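Local coordinates for periplasmic iron-binding protein (Synechocystis sp., PDB 2VOZ) that binds ferric iron in the periplasm and probably delivers it to an ABC transporter for import into the cyanobacterial cell, at residues 131-136 / 146-151; 159-164 / 210-215; 226-231 / 314-319. One frame throughout, in Å; residues are numbered along the deposited sequence.

Contact 1 of 3, residues 131-136 / 146-151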
# COMPACT_ATOMS: atom_id res chain seq x y z
N ARG B 131 -24.63 -0.17 -16.37
CA ARG B 131 -23.93 -0.84 -17.45
C ARG B 131 -24.30 -0.03 -18.70
O ARG B 131 -25.45 -0.03 -19.15
CB ARG B 131 -24.30 -2.34 -17.55
CG ARG B 131 -23.30 -3.12 -18.46
CD ARG B 131 -23.15 -4.54 -17.95
NE ARG B 131 -22.11 -5.29 -18.65
CZ ARG B 131 -20.79 -5.14 -18.45
NH1 ARG B 131 -20.34 -4.25 -17.56
NH2 ARG B 131 -19.93 -5.89 -19.12
N VAL B 132 -23.33 0.71 -19.21
CA VAL B 132 -23.61 1.73 -20.21
C VAL B 132 -22.96 1.37 -21.54
O VAL B 132 -22.33 0.33 -21.67
CB VAL B 132 -23.11 3.11 -19.75
CG1 VAL B 132 -23.89 3.61 -18.51
CG2 VAL B 132 -21.56 3.13 -19.50
N LEU B 133 -23.13 2.25 -22.52
CA LEU B 133 -22.45 2.09 -23.79
C LEU B 133 -21.32 3.08 -23.88
O LEU B 133 -21.41 4.21 -23.33
CB LEU B 133 -23.41 2.33 -24.94
CG LEU B 133 -24.71 1.53 -24.93
CD1 LEU B 133 -25.48 1.67 -26.26
CD2 LEU B 133 -24.43 0.07 -24.65
N TYR B 134 -20.26 2.65 -24.55
CA TYR B 134 -19.14 3.51 -24.89
C TYR B 134 -19.03 3.53 -26.40
O TYR B 134 -19.28 2.52 -27.06
CB TYR B 134 -17.85 2.98 -24.26
CG TYR B 134 -17.92 3.13 -22.77
CD1 TYR B 134 -18.26 2.05 -21.96
CD2 TYR B 134 -17.76 4.37 -22.17
CE1 TYR B 134 -18.35 2.17 -20.57
CE2 TYR B 134 -17.85 4.51 -20.79
CZ TYR B 134 -18.15 3.41 -20.00
OH TYR B 134 -18.23 3.58 -18.64
N TYR B 135 -18.67 4.67 -26.95
CA TYR B 135 -18.61 4.74 -28.42
C TYR B 135 -17.47 5.60 -28.90
O TYR B 135 -17.06 6.55 -28.23
CB TYR B 135 -19.95 5.24 -29.01
CG TYR B 135 -20.28 6.69 -28.68
CD1 TYR B 135 -21.03 7.01 -27.53
CD2 TYR B 135 -19.80 7.74 -29.52
CE1 TYR B 135 -21.36 8.34 -27.22
CE2 TYR B 135 -20.15 9.07 -29.22
CZ TYR B 135 -20.89 9.36 -28.07
OH TYR B 135 -21.16 10.68 -27.76
N SER B 136 -16.99 5.25 -30.09
CA SER B 136 -15.94 5.99 -30.76
C SER B 136 -16.47 7.37 -31.16
O SER B 136 -17.40 7.47 -31.94
CB SER B 136 -15.54 5.25 -32.05
OG SER B 136 -14.62 6.02 -32.81
N SER B 146 -29.28 3.98 -28.94
CA SER B 146 -30.49 4.16 -28.13
C SER B 146 -30.54 3.17 -26.98
O SER B 146 -30.42 3.55 -25.82
CB SER B 146 -31.77 4.01 -28.99
OG SER B 146 -31.81 2.79 -29.71
N THR B 147 -30.68 1.90 -27.31
CA THR B 147 -30.95 0.86 -26.31
C THR B 147 -29.96 -0.32 -26.47
O THR B 147 -29.35 -0.48 -27.52
CB THR B 147 -32.37 0.26 -26.50
OG1 THR B 147 -32.46 -0.38 -27.79
CG2 THR B 147 -33.45 1.38 -26.35
N TYR B 148 -29.84 -1.15 -25.44
CA TYR B 148 -29.09 -2.42 -25.61
C TYR B 148 -29.70 -3.19 -26.74
O TYR B 148 -28.97 -3.81 -27.51
CB TYR B 148 -29.14 -3.31 -24.35
CG TYR B 148 -28.79 -2.57 -23.10
CD1 TYR B 148 -27.47 -2.27 -22.78
CD2 TYR B 148 -29.80 -2.14 -22.24
CE1 TYR B 148 -27.17 -1.53 -21.60
CE2 TYR B 148 -29.52 -1.41 -21.06
CZ TYR B 148 -28.22 -1.11 -20.76
OH TYR B 148 -27.97 -0.38 -19.61
N GLU B 149 -31.03 -3.17 -26.78
CA GLU B 149 -31.80 -4.00 -27.71
C GLU B 149 -31.43 -3.66 -29.17
O GLU B 149 -31.30 -4.55 -30.02
CB GLU B 149 -33.29 -3.81 -27.44
CG GLU B 149 -33.79 -4.51 -26.11
CD GLU B 149 -33.59 -3.67 -24.83
OE1 GLU B 149 -32.81 -2.70 -24.84
OE2 GLU B 149 -34.18 -4.01 -23.79
N ALA B 150 -31.18 -2.38 -29.44
CA ALA B 150 -30.90 -1.94 -30.83
C ALA B 150 -29.52 -2.31 -31.30
O ALA B 150 -29.23 -2.24 -32.48
CB ALA B 150 -31.07 -0.40 -30.94
N LEU B 151 -28.64 -2.69 -30.38
CA LEU B 151 -27.31 -3.13 -30.79
C LEU B 151 -27.31 -4.48 -31.54
O LEU B 151 -26.27 -4.90 -32.05
CB LEU B 151 -26.36 -3.20 -29.60
CG LEU B 151 -26.05 -1.86 -28.92
CD1 LEU B 151 -25.10 -2.08 -27.76
CD2 LEU B 151 -25.48 -0.77 -29.85

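Contact 2 of 3, residues 159-164 / 210-215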
# COMPACT_ATOMS: atom_id res chain seq x y z
N LYS B 159 -18.82 -4.47 -35.07
CA LYS B 159 -18.55 -3.26 -34.30
C LYS B 159 -18.63 -3.37 -32.76
O LYS B 159 -18.15 -2.47 -32.06
CB LYS B 159 -19.44 -2.12 -34.80
CG LYS B 159 -19.00 -1.60 -36.17
CD LYS B 159 -19.92 -0.50 -36.67
CE LYS B 159 -19.36 0.06 -37.97
NZ LYS B 159 -20.14 1.21 -38.52
N ILE B 160 -19.26 -4.42 -32.26
CA ILE B 160 -19.56 -4.51 -30.82
C ILE B 160 -18.47 -5.16 -30.00
O ILE B 160 -17.96 -6.26 -30.33
CB ILE B 160 -20.90 -5.24 -30.60
CG1 ILE B 160 -22.05 -4.54 -31.39
CG2 ILE B 160 -21.21 -5.38 -29.09
CD1 ILE B 160 -22.37 -3.07 -31.02
N LEU B 161 -18.09 -4.51 -28.90
CA LEU B 161 -17.11 -5.05 -27.97
C LEU B 161 -17.70 -5.32 -26.59
O LEU B 161 -18.27 -4.44 -26.00
CB LEU B 161 -15.99 -4.05 -27.78
CG LEU B 161 -15.18 -3.85 -29.05
CD1 LEU B 161 -14.54 -2.46 -28.95
CD2 LEU B 161 -14.12 -4.95 -29.21
N VAL B 162 -17.57 -6.56 -26.12
CA VAL B 162 -17.99 -6.90 -24.76
C VAL B 162 -17.12 -8.02 -24.22
O VAL B 162 -16.59 -8.81 -25.01
CB VAL B 162 -19.50 -7.26 -24.71
CG1 VAL B 162 -19.76 -8.56 -25.48
CG2 VAL B 162 -20.00 -7.34 -23.26
N ARG B 163 -16.98 -8.06 -22.88
CA ARG B 163 -16.11 -9.08 -22.27
C ARG B 163 -16.82 -10.45 -22.29
O ARG B 163 -17.98 -10.54 -22.67
CB ARG B 163 -15.71 -8.65 -20.88
CG ARG B 163 -16.89 -8.67 -19.91
CD ARG B 163 -16.51 -8.08 -18.56
NE ARG B 163 -15.37 -8.75 -17.92
CZ ARG B 163 -14.78 -8.26 -16.85
NH1 ARG B 163 -15.20 -7.10 -16.33
NH2 ARG B 163 -13.76 -8.91 -16.29
N PRO B 164 -16.10 -11.53 -21.93
CA PRO B 164 -16.67 -12.87 -21.96
C PRO B 164 -17.98 -13.08 -21.16
O PRO B 164 -18.23 -12.40 -20.16
CB PRO B 164 -15.55 -13.72 -21.39
CG PRO B 164 -14.29 -13.04 -21.84
CD PRO B 164 -14.67 -11.56 -21.61
N ARG B 210 -10.86 0.53 -24.10
CA ARG B 210 -9.58 0.77 -24.79
C ARG B 210 -9.58 0.25 -26.21
O ARG B 210 -8.93 0.84 -27.09
CB ARG B 210 -8.43 0.16 -24.01
CG ARG B 210 -8.18 0.87 -22.68
CD ARG B 210 -6.85 0.32 -22.11
NE ARG B 210 -6.67 0.71 -20.72
CZ ARG B 210 -6.15 1.88 -20.34
NH1 ARG B 210 -5.76 2.79 -21.25
NH2 ARG B 210 -6.02 2.15 -19.03
N ALA B 211 -10.33 -0.83 -26.44
CA ALA B 211 -10.38 -1.46 -27.78
C ALA B 211 -11.04 -0.50 -28.78
O ALA B 211 -10.68 -0.50 -29.96
CB ALA B 211 -11.12 -2.81 -27.73
N ILE B 212 -11.96 0.35 -28.31
CA ILE B 212 -12.58 1.35 -29.19
C ILE B 212 -11.49 2.32 -29.59
O ILE B 212 -11.36 2.65 -30.76
CB ILE B 212 -13.72 2.10 -28.50
CG1 ILE B 212 -14.83 1.10 -28.12
CG2 ILE B 212 -14.30 3.20 -29.44
CD1 ILE B 212 -15.98 1.78 -27.29
N ALA B 213 -10.73 2.80 -28.59
CA ALA B 213 -9.65 3.77 -28.88
C ALA B 213 -8.64 3.24 -29.87
O ALA B 213 -8.13 4.02 -30.71
CB ALA B 213 -8.96 4.25 -27.57
N ALA B 214 -8.34 1.93 -29.78
CA ALA B 214 -7.39 1.24 -30.64
C ALA B 214 -7.95 0.90 -32.03
O ALA B 214 -7.22 0.35 -32.85
CB ALA B 214 -6.90 -0.02 -29.96
N GLY B 215 -9.22 1.20 -32.28
CA GLY B 215 -9.87 0.94 -33.57
C GLY B 215 -10.39 -0.48 -33.79
O GLY B 215 -10.86 -0.82 -34.90

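Contact 3 of 3, residues 226-231 / 314-319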
# COMPACT_ATOMS: atom_id res chain seq x y z
N TYR B 226 -15.72 2.49 -14.71
CA TYR B 226 -14.45 2.32 -15.40
C TYR B 226 -14.05 3.53 -16.20
O TYR B 226 -12.86 3.84 -16.29
CB TYR B 226 -14.51 1.11 -16.34
CG TYR B 226 -14.68 -0.16 -15.56
CD1 TYR B 226 -13.65 -0.62 -14.71
CD2 TYR B 226 -15.85 -0.90 -15.68
CE1 TYR B 226 -13.81 -1.79 -13.97
CE2 TYR B 226 -16.02 -2.08 -14.94
CZ TYR B 226 -14.99 -2.51 -14.11
OH TYR B 226 -15.17 -3.66 -13.36
N TYR B 227 -15.03 4.23 -16.78
CA TYR B 227 -14.70 5.43 -17.51
C TYR B 227 -14.29 6.58 -16.58
O TYR B 227 -13.37 7.35 -16.90
CB TYR B 227 -15.87 5.81 -18.39
CG TYR B 227 -15.59 6.93 -19.39
CD1 TYR B 227 -15.08 6.65 -20.66
CD2 TYR B 227 -15.84 8.24 -19.05
CE1 TYR B 227 -14.83 7.68 -21.58
CE2 TYR B 227 -15.60 9.28 -19.96
CZ TYR B 227 -15.11 8.99 -21.22
OH TYR B 227 -14.88 10.05 -22.08
N ILE B 228 -14.94 6.64 -15.42
CA ILE B 228 -14.59 7.66 -14.42
C ILE B 228 -13.14 7.47 -14.00
O ILE B 228 -12.40 8.46 -13.85
CB ILE B 228 -15.58 7.69 -13.23
CG1 ILE B 228 -17.04 7.67 -13.70
CG2 ILE B 228 -15.27 8.91 -12.33
CD1 ILE B 228 -17.40 8.83 -14.68
N ARG B 229 -12.68 6.22 -13.85
CA ARG B 229 -11.26 5.97 -13.52
C ARG B 229 -10.35 6.58 -14.54
O ARG B 229 -9.39 7.21 -14.18
CB ARG B 229 -10.92 4.48 -13.49
CG ARG B 229 -11.51 3.78 -12.36
CD ARG B 229 -11.08 2.32 -12.36
NE ARG B 229 -11.94 1.58 -11.45
CZ ARG B 229 -11.92 0.26 -11.32
NH1 ARG B 229 -12.77 -0.31 -10.49
NH2 ARG B 229 -11.04 -0.48 -12.01
N LEU B 230 -10.66 6.35 -15.81
CA LEU B 230 -9.83 6.85 -16.91
C LEU B 230 -9.80 8.39 -16.89
O LEU B 230 -8.72 8.97 -17.01
CB LEU B 230 -10.34 6.35 -18.26
CG LEU B 230 -10.16 4.84 -18.46
CD1 LEU B 230 -10.82 4.42 -19.80
CD2 LEU B 230 -8.68 4.48 -18.46
N GLN B 231 -10.95 9.03 -16.64
CA GLN B 231 -11.03 10.50 -16.59
C GLN B 231 -10.12 11.05 -15.48
O GLN B 231 -9.48 12.10 -15.62
CB GLN B 231 -12.48 10.94 -16.38
CG GLN B 231 -13.38 10.74 -17.60
CD GLN B 231 -14.74 11.32 -17.34
OE1 GLN B 231 -15.63 10.61 -16.84
NE2 GLN B 231 -14.91 12.61 -17.63
N ALA B 314 -21.05 12.74 -11.84
CA ALA B 314 -22.28 13.54 -11.92
C ALA B 314 -22.32 14.37 -13.22
O ALA B 314 -23.40 14.66 -13.71
CB ALA B 314 -22.41 14.46 -10.71
N ALA B 315 -21.15 14.72 -13.76
CA ALA B 315 -21.08 15.56 -14.98
C ALA B 315 -21.57 14.81 -16.22
O ALA B 315 -21.78 15.42 -17.28
CB ALA B 315 -19.70 16.07 -15.20
N HIS B 316 -21.73 13.49 -16.11
CA HIS B 316 -22.32 12.72 -17.21
C HIS B 316 -23.84 12.77 -17.23
O HIS B 316 -24.47 12.25 -18.14
CB HIS B 316 -21.85 11.26 -17.13
CG HIS B 316 -20.42 11.09 -17.49
ND1 HIS B 316 -20.00 11.02 -18.79
CD2 HIS B 316 -19.32 11.03 -16.72
CE1 HIS B 316 -18.68 10.89 -18.81
NE2 HIS B 316 -18.24 10.87 -17.57
N GLY B 317 -24.44 13.37 -16.19
CA GLY B 317 -25.88 13.56 -16.13
C GLY B 317 -26.53 12.67 -15.10
O GLY B 317 -25.87 11.81 -14.48
N GLN B 318 -27.82 12.91 -14.87
CA GLN B 318 -28.60 12.14 -13.91
C GLN B 318 -28.78 10.70 -14.36
O GLN B 318 -29.17 10.41 -15.50
CB GLN B 318 -29.99 12.78 -13.72
N LEU B 319 -28.53 9.79 -13.44
CA LEU B 319 -28.81 8.38 -13.72
C LEU B 319 -30.32 8.15 -13.74
O LEU B 319 -31.02 8.49 -12.79
CB LEU B 319 -28.17 7.50 -12.64
CG LEU B 319 -28.50 6.01 -12.66
CD1 LEU B 319 -27.92 5.33 -13.88
CD2 LEU B 319 -27.96 5.39 -11.37

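Contact 1 of 3, residues 131-136 / 146-151
Tyr148 and Leu151 meet segment 131-136 of strand 124-136 at two places, one polar and one apolar. From Tyr148 CB the side chain sets CG anti to the carbonyl carbon (chi1 -49°), and the ring then reaches the strand with its hydroxyl end. Along the ring, CD1 of Tyr148 passes Leu133 CD2 at 4.3 Å. Farther out, CE1 of Tyr148 lies 3.3 Å from Arg131 O, CZ is about as near, and at the tip Tyr148 OH gives its proton to Arg131 O at 2.6 Å. The bond runs nearly along the C=O axis (167° at the oxygen), with the acceptor close to the ring plane. The same hydroxyl is also hydrogen-bonded by the backbone N of His260, so two partners grip it in a buried setting. Next to the ring the apolar half closes tip to tip, Leu133 CD2 standing 3.8 Å from Leu151 CD1. The loop's own turn is held by an ST motif, Ala150 N to Thr147 OG1 at 2.9 Å. Arg131 sends its guanidinium away to a salt bridge with Asp205, close to the iron ligand Tyr169. A loop thus packs on a central strand of the mixed sheet, in the periplasmic binding protein fold.

Contact 2 of 3, residues 159-164 / 210-215
Leu161 pushes one methyl against helix 205-213, and nearly all of the tight packing lies at that point. Its CD1 is 3.6 Å from Ala211 CB and 3.7 Å from Ile212 CG1, so a single branch touches two consecutive helix residues; CD2 of Leu161 follows at 4.0 Å from Ala211 CB. The side chains of Leu161 and Ile212 cross obliquely. Ile212 holds CG1 beside its backbone N (chi1 -62°), presenting that methylene to the leucine. No hydrogen bond joins the two segments, and the 112 Å² buried between them is shared by Leu161, Ala211 and Ile212. The arrangement is a helix laid on a sheet within an alpha/beta domain of the periplasmic binding protein class: strand 160-161 pairs in parallel with strand 219-223, and Leu161 and Ile212 both touch Ala220 of that neighbour. Away from this core the segments part. The helix finishes in a Schellman motif at the exposed Gly215, which has positive phi (83°) and two bonds back into the last turn, one of them Gly215 N to Ile212 O at 3.0 Å. Another face is covered by the second subunit: the buried Arg210 forms salt bridges with Asp238 and with Glu66 of that subunit, while Ala211 packs on its Glu69.

Contact 3 of 3, residues 226-231 / 314-319
His316 reaches from a type I beta turn, Ala314 to Gly317, onto one side of helix 224-232, the helix that carries the iron ligands Tyr225 and Tyr226. Three helix side chains meet its imidazole. The polar contact is a hydrogen bond from His316 NE2 to Gln231 OE1, 2.7 Å long and straight at the hydrogen (179°), consistent with a protonated NE2. The oxygen lies in the imidazole plane, whereas the donor is tilted 30° from the plane of the amide. Gln231 gets there by staying extended beyond CG. Beside this bond, Ile228 CD1 comes within 3.6 Å of His316 CD2. Tyr227 meets the histidine rim to rim, with Tyr227 CE2 3.7 Å from His316 CE1; the ring centroids are 5.6 Å apart and the planes stand at 80°. Phe249 also touches His316, and a bound sulfate, probably from the crystallisation liquor, lies about 3 Å from its side chain. In the next shell, the hydroxyl of Tyr227 bonds to Val245 O while its ring meets that of Tyr134; these contacts surround the phenol. Ile228 also touches Val312 and Leu313 of helix 311-314, and Gln231 touches Val312 as well. The turn that delivers the imidazole is closed by Gly317 N bonding to Ala314 O at 3.0 Å.

How the contacts relate
After the strands and helices of residues 35-111, the chain enters strand 124-136 and turns back at 146-151, so contact 1 closes a short loop with only nine residues between its segments. Contact 2 opens at strand 160-161 and closes on helix 205-213, with 45 residues, largely helical, between its segments. Contact 3 spans the longest interval, from helix 224-232 to the turn at 314-319. The three follow in series, without nesting or crossing. They nevertheless touch in space. Through Tyr134, strand 124-136 reaches both helices: Tyr134 O packs on Ile212 CD1 of contact 2 (3.4 Å), and Tyr134 OH on Tyr227 CB of contact 3 (3.2 Å). Arg210 joins the two helices directly by touching Leu230.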